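Local coordinates for glutamyl-tRNA(Gln) amidotransferase subunit B, mitochondrial (Saccharomyces cerevisiae, PDB 4N0H), which forms the GatB-type subunit of a mitochondrial amidotransferase complex, built around a GatB/GatE catalytic domain, at residues 29-34 with 164-169. Residues are numbered along the deposited sequence; the frame is centred on the assembly and turned at random.
Sequences KLFSQS and RSNVPL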
ATOM      1  N   LYS B  29     -13.469   5.254  15.834  1.00 20.33           N
ATOM      2  CA  LYS B  29     -12.497   6.073  15.119  1.00 22.33           C
ATOM      3  C   LYS B  29     -12.676   6.033  13.604  1.00 21.96           C
ATOM      4  O   LYS B  29     -13.592   5.398  13.102  1.00 23.24           O
ATOM      5  CB  LYS B  29     -11.078   5.667  15.494  1.00 20.62           C
ATOM      6  CG  LYS B  29     -10.730   5.922  16.954  1.00 22.13           C
ATOM      7  CD  LYS B  29      -9.236   5.712  17.160  1.00 23.10           C
ATOM      8  CE  LYS B  29      -8.850   5.743  18.624  1.00 26.67           C
ATOM      9  NZ  LYS B  29      -7.368   5.619  18.744  1.00 26.18           N
ATOM     10  N   LEU B  30     -11.788   6.717  12.889  1.00 23.95           N
ATOM     11  CA  LEU B  30     -11.948   6.937  11.447  1.00 24.66           C
ATOM     12  C   LEU B  30     -11.640   5.709  10.570  1.00 24.00           C
ATOM     13  O   LEU B  30     -12.453   5.316   9.730  1.00 25.33           O
ATOM     14  CB  LEU B  30     -11.099   8.133  11.000  1.00 21.37           C
ATOM     15  CG  LEU B  30     -11.260   8.562   9.542  1.00 22.97           C
ATOM     16  CD1 LEU B  30     -12.732   8.808   9.229  1.00 24.08           C
ATOM     17  CD2 LEU B  30     -10.440   9.812   9.242  1.00 18.32           C
ATOM     18  N   PHE B  31     -10.471   5.110  10.759  1.00 21.32           N
ATOM     19  CA  PHE B  31     -10.081   3.955   9.947  1.00 20.46           C
ATOM     20  C   PHE B  31      -9.933   2.672  10.767  1.00 20.07           C
ATOM     21  O   PHE B  31      -9.313   1.707  10.330  1.00 19.24           O
ATOM     22  CB  PHE B  31      -8.798   4.263   9.166  1.00 21.49           C
ATOM     23  CG  PHE B  31      -8.983   5.317   8.116  1.00 23.16           C
ATOM     24  CD1 PHE B  31      -9.699   5.038   6.961  1.00 20.33           C
ATOM     25  CD2 PHE B  31      -8.476   6.594   8.295  1.00 22.87           C
ATOM     26  CE1 PHE B  31      -9.886   6.008   5.993  1.00 16.80           C
ATOM     27  CE2 PHE B  31      -8.660   7.568   7.330  1.00 22.86           C
ATOM     28  CZ  PHE B  31      -9.372   7.279   6.182  1.00 18.79           C
ATOM     29  N   SER B  32     -10.501   2.684  11.966  1.00 25.99           N
ATOM     30  CA  SER B  32     -10.525   1.521  12.839  1.00 24.03           C
ATOM     31  C   SER B  32     -11.771   1.634  13.703  1.00 23.13           C
ATOM     32  O   SER B  32     -12.258   2.738  13.948  1.00 25.12           O
ATOM     33  CB  SER B  32      -9.281   1.492  13.727  1.00 27.19           C
ATOM     34  OG  SER B  32      -9.366   0.459  14.695  1.00 27.29           O
ATOM     35  N   GLN B  33     -12.293   0.506  14.171  1.00 21.34           N
ATOM     36  CA  GLN B  33     -13.497   0.545  14.998  1.00 21.99           C
ATOM     37  C   GLN B  33     -13.204   0.653  16.498  1.00 24.32           C
ATOM     38  O   GLN B  33     -14.084   0.432  17.331  1.00 26.04           O
ATOM     39  CB  GLN B  33     -14.422  -0.638  14.692  1.00 28.27           C
ATOM     40  CG  GLN B  33     -15.166  -0.495  13.367  1.00 30.57           C
ATOM     41  CD  GLN B  33     -16.001   0.781  13.311  1.00 33.29           C
ATOM     42  OE1 GLN B  33     -16.910   0.981  14.119  1.00 33.32           O
ATOM     43  NE2 GLN B  33     -15.686   1.653  12.364  1.00 34.06           N
ATOM     44  N   SER B  34     -11.967   0.999  16.837  1.00 25.60           N
ATOM     45  CA  SER B  34     -11.617   1.280  18.224  1.00 24.35           C
ATOM     46  C   SER B  34     -12.385   2.502  18.725  1.00 26.13           C
ATOM     47  O   SER B  34     -12.854   3.328  17.935  1.00 22.57           O
ATOM     48  CB  SER B  34     -10.105   1.492  18.367  1.00 28.58           C
ATOM     49  OG  SER B  34      -9.622   2.364  17.355  1.00 34.32           O
ATOM     50  N   ARG B 164      -5.816   9.247  20.917  1.00 24.86           N
ATOM     51  CA  ARG B 164      -6.419  10.237  20.030  1.00 27.14           C
ATOM     52  C   ARG B 164      -6.023  10.019  18.567  1.00 29.50           C
ATOM     53  O   ARG B 164      -6.614  10.605  17.665  1.00 32.19           O
ATOM     54  CB  ARG B 164      -6.051  11.654  20.475  1.00 30.02           C
ATOM     55  CG  ARG B 164      -6.887  12.748  19.826  1.00 34.22           C
ATOM     56  CD  ARG B 164      -6.338  14.132  20.140  1.00 39.47           C
ATOM     57  NE  ARG B 164      -5.104  14.411  19.407  1.00 39.27           N
ATOM     58  CZ  ARG B 164      -4.354  15.492  19.602  1.00 41.86           C
ATOM     59  NH1 ARG B 164      -3.249  15.674  18.891  1.00 44.86           N
ATOM     60  NH2 ARG B 164      -4.712  16.393  20.511  1.00 36.81           N
ATOM     61  N   SER B 165      -5.022   9.178  18.333  1.00 27.74           N
ATOM     62  CA  SER B 165      -4.608   8.885  16.969  1.00 29.43           C
ATOM     63  C   SER B 165      -5.749   8.179  16.255  1.00 27.30           C
ATOM     64  O   SER B 165      -6.381   7.295  16.830  1.00 27.64           O
ATOM     65  CB  SER B 165      -3.357   8.013  16.955  1.00 29.03           C
ATOM     66  OG  SER B 165      -2.828   7.921  15.644  1.00 30.59           O
ATOM     67  N   ASN B 166      -6.023   8.605  15.023  1.00 26.51           N
ATOM     68  CA  ASN B 166      -7.052   7.998  14.177  1.00 21.59           C
ATOM     69  C   ASN B 166      -8.487   8.425  14.534  1.00 23.98           C
ATOM     70  O   ASN B 166      -9.458   7.896  13.996  1.00 26.66           O
ATOM     71  CB  ASN B 166      -6.890   6.469  14.148  1.00 24.21           C
ATOM     72  CG  ASN B 166      -7.708   5.814  13.065  1.00 26.68           C
ATOM     73  OD1 ASN B 166      -7.888   6.369  11.983  1.00 28.67           O
ATOM     74  ND2 ASN B 166      -8.213   4.625  13.354  1.00 24.58           N
ATOM     75  N   VAL B 167      -8.615   9.396  15.436  1.00 21.68           N
ATOM     76  CA  VAL B 167      -9.904  10.039  15.699  1.00 24.94           C
ATOM     77  C   VAL B 167     -10.312  10.840  14.453  1.00 25.87           C
ATOM     78  O   VAL B 167      -9.467  11.481  13.832  1.00 24.47           O
ATOM     79  CB  VAL B 167      -9.814  10.959  16.943  1.00 25.71           C
ATOM     80  CG1 VAL B 167     -10.975  11.964  17.006  1.00 25.35           C
ATOM     81  CG2 VAL B 167      -9.738  10.117  18.223  1.00 22.94           C
ATOM     82  N   PRO B 168     -11.602  10.795  14.070  1.00 23.40           N
ATOM     83  CA  PRO B 168     -12.003  11.501  12.847  1.00 23.68           C
ATOM     84  C   PRO B 168     -12.060  13.015  13.029  1.00 24.06           C
ATOM     85  O   PRO B 168     -12.548  13.501  14.048  1.00 24.77           O
ATOM     86  CB  PRO B 168     -13.419  10.970  12.565  1.00 24.26           C
ATOM     87  CG  PRO B 168     -13.660   9.870  13.551  1.00 28.01           C
ATOM     88  CD  PRO B 168     -12.735  10.099  14.700  1.00 26.70           C
ATOM     89  N   LEU B 169     -11.556  13.740  12.036  1.00 27.99           N
ATOM     90  CA  LEU B 169     -11.645  15.192  11.995  1.00 29.19           C
ATOM     91  C   LEU B 169     -12.317  15.613  10.698  1.00 29.91           C
ATOM     92  O   LEU B 169     -12.232  14.910   9.688  1.00 25.67           O
ATOM     93  CB  LEU B 169     -10.248  15.825  12.031  1.00 31.85           C
ATOM     94  CG  LEU B 169      -9.308  15.501  13.193  1.00 33.00           C
ATOM     95  CD1 LEU B 169      -7.927  16.103  12.956  1.00 36.95           C
ATOM     96  CD2 LEU B 169      -9.900  16.034  14.468  1.00 27.73           C
TER
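Asn166 fits against the loop 29-34 and meets it with both its backbone carbonyl and its side-chain amide. It is the third residue of a type II beta turn, Arg164 to Val167, that leads into strand 168-174 of the GatB/GatE catalytic domain. Its positive phi of 78° belongs to that turn. Leu30 N gives an almost straight hydrogen bond to Asn166 O at 2.8 Å. Phe31 N donates a hydrogen bond to Asn166 OD1 at 3.1 Å, tilted from the carbonyl plane. A chi1 of -167° sets Asn166 CG anti to the backbone N, and from there the amide reaches the loop. Its plane is within about 10° of parallel to the Phe31 ring, and OD1 lies at the ring edge, near its plane, 3.7 Å from Phe31 CD2. OD1 also accepts a hydrogen bond from Gln142, and ND2 gives one to Asp53, so both ends of the amide have partners.

Packing is close around Asn166, whose ND2 is 3.3 Å from Ser32 CB. On one flank Leu30 CB packs against Pro168 CB at 4.0 Å, while Leu30 CG lies over one face of the Phe31 ring, toward the rim. The far end of the loop is looser. Gln33 and Ser34 do not touch the turn. Gln33, partly exposed, instead hydrogen-bonds through its backbone to Glu130 and Gln124 of the neighbouring subunit F.

Lys29 runs beside the turn as an extended chain. Its ammonium forms a salt bridge with Asp53 and hydrogen bonds to the carbonyls of His48 and Asn163. Across the contact, Lys29 NZ donates a hydrogen bond to Ser165 O (2.7 Å), nearly in line with that C=O bond.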